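Local coordinates for tryptophanyl-tRNA synthetase (Mycoplasma pneumoniae, PDB 2YY5), which probably catalyses the ATP-dependent attachment of tryptophan to tRNA(Trp), as a homodimeric class I aminoacyl-tRNA synthetase, at residues S280-S283 and Y284-K288. The protein carries 1 engineered substitution. Residues are numbered along the deposited sequence; the frame is centred on the assembly and turned at random.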
loop_
_atom_site.group_PDB
_atom_site.type_symbol
_atom_site.label_atom_id
_atom_site.label_comp_id
_atom_site.label_asym_id
_atom_site.label_seq_id
_atom_site.Cartn_x
_atom_site.Cartn_y
_atom_site.Cartn_z
ATOM N N SER B 280 41.598 -27.433 -20.133
ATOM C CA SER B 280 42.951 -26.982 -20.407
ATOM C C SER B 280 43.362 -27.214 -21.864
ATOM O O SER B 280 43.993 -26.351 -22.481
ATOM C CB SER B 280 43.922 -27.706 -19.476
ATOM O OG SER B 280 45.097 -26.949 -19.281
ATOM N N THR B 281 42.997 -28.371 -22.412
ATOM C CA THR B 281 43.354 -28.714 -23.787
ATOM C C THR B 281 42.165 -28.741 -24.743
ATOM O O THR B 281 42.247 -29.345 -25.815
ATOM C CB THR B 281 44.016 -30.108 -23.857
ATOM O OG1 THR B 281 43.037 -31.119 -23.574
ATOM C CG2 THR B 281 45.150 -30.211 -22.848
ATOM N N LYS B 282 41.071 -28.086 -24.375
ATOM C CA LYS B 282 39.881 -28.100 -25.222
ATOM C C LYS B 282 39.427 -26.726 -25.706
ATOM O O LYS B 282 39.851 -25.696 -25.181
ATOM C CB LYS B 282 38.753 -28.814 -24.476
ATOM C CG LYS B 282 39.161 -30.210 -24.036
ATOM C CD LYS B 282 38.119 -30.885 -23.186
ATOM C CE LYS B 282 38.597 -32.269 -22.767
ATOM N NZ LYS B 282 38.806 -33.164 -23.930
ATOM N N SER B 283 38.559 -26.727 -26.714
ATOM C CA SER B 283 38.048 -25.495 -27.311
ATOM C C SER B 283 36.819 -24.945 -26.607
ATOM O O SER B 283 36.199 -25.628 -25.789
ATOM C CB SER B 283 37.683 -25.739 -28.769
ATOM O OG SER B 283 36.555 -26.588 -28.853
ATOM N N TYR B 284 36.475 -23.703 -26.934
ATOM C CA TYR B 284 35.299 -23.058 -26.359
ATOM C C TYR B 284 34.069 -23.864 -26.771
ATOM O O TYR B 284 33.069 -23.920 -26.053
ATOM C CB TYR B 284 35.166 -21.623 -26.876
ATOM C CG TYR B 284 36.099 -20.612 -26.234
ATOM C CD1 TYR B 284 36.055 -19.268 -26.608
ATOM C CD2 TYR B 284 36.990 -20.985 -25.225
ATOM C CE1 TYR B 284 36.864 -18.320 -25.994
ATOM C CE2 TYR B 284 37.804 -20.043 -24.603
ATOM C CZ TYR B 284 37.732 -18.710 -24.991
ATOM O OH TYR B 284 38.511 -17.760 -24.363
ATOM N N LEU B 285 34.143 -24.503 -27.931
ATOM C CA LEU B 285 33.013 -25.292 -28.392
ATOM C C LEU B 285 32.810 -26.493 -27.474
ATOM O O LEU B 285 31.684 -26.942 -27.283
ATOM C CB LEU B 285 33.228 -25.749 -29.838
ATOM C CG LEU B 285 33.731 -24.685 -30.823
ATOM C CD1 LEU B 285 32.983 -23.363 -30.626
ATOM C CD2 LEU B 285 35.221 -24.478 -30.604
ATOM N N ASP B 286 33.895 -27.002 -26.895
ATOM C CA ASP B 286 33.820 -28.147 -25.989
ATOM C C ASP B 286 33.122 -27.754 -24.693
ATOM O O ASP B 286 32.486 -28.580 -24.037
ATOM C CB ASP B 286 35.224 -28.666 -25.680
ATOM C CG ASP B 286 35.874 -29.332 -26.876
ATOM O OD1 ASP B 286 37.083 -29.109 -27.098
ATOM O OD2 ASP B 286 35.183 -30.088 -27.588
ATOM N N LEU B 287 33.259 -26.482 -24.332
ATOM C CA LEU B 287 32.642 -25.939 -23.130
ATOM C C LEU B 287 31.142 -25.785 -23.360
ATOM O O LEU B 287 30.335 -26.157 -22.506
ATOM C CB LEU B 287 33.268 -24.578 -22.782
ATOM C CG LEU B 287 32.688 -23.743 -21.633
ATOM C CD1 LEU B 287 32.707 -24.532 -20.329
ATOM C CD2 LEU B 287 33.498 -22.465 -21.487
ATOM N N LYS B 288 30.770 -25.240 -24.517
ATOM C CA LYS B 288 29.359 -25.050 -24.845
ATOM C C LYS B 288 28.643 -26.387 -24.899
ATOM O O LYS B 288 27.495 -26.508 -24.465
ATOM C CB LYS B 288 29.211 -24.326 -26.180
ATOM C CG LYS B 288 29.538 -22.850 -26.105
ATOM C CD LYS B 288 29.381 -22.159 -27.453
ATOM C CE LYS B 288 29.628 -20.658 -27.320
ATOM N NZ LYS B 288 29.579 -19.960 -28.627
#
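S283 and D286 face each other across the first turn of helix 284-308 as a capping box, with S283 as the N-cap. Two reciprocal links define the motif. In one, the backbone N of S283 donates to OD1 of D286 over 2.8 Å with an N-H...O angle of 153°; the carboxylate is met on its anti side, with the donor 26° out of its plane. In the other, OG of S283 accepts weakly from D286 N at 3.3 Å, and L285 N makes a similarly weak bond to the same oxygen. The serine's chi1 of 69° sets OG between its own N and carbonyl carbon, which brings the hydroxyl near the L285 and D286 N-H groups. The D286 N-H also bonds to S283 O, its N 2.9 Å from that oxygen, and is thus divided between two acceptors.

The tight part of the contact is this box, together with the buried Y284 and L287 beside it. Both pack on V248 of helix 246-259, and the phenol OH of Y284 is hydrogen-bonded to OD1 of D233 and to the backbone N of K237, joining the first turn of helix 284-308 to the loop after helix 220-228. The loose side is formed by L285 and the outer part of K282: L285 is exposed, and its CD2 branch lies beside the serine hydroxymethyl group. K282 lays its CB against D286, their side chains crossing at about a right angle, but the rest of the lysine runs on past the carboxylate. No salt bridge forms; the lysine chain is bent at its last torsion, and K282 NZ lies 5.4 Å from D286 OD1.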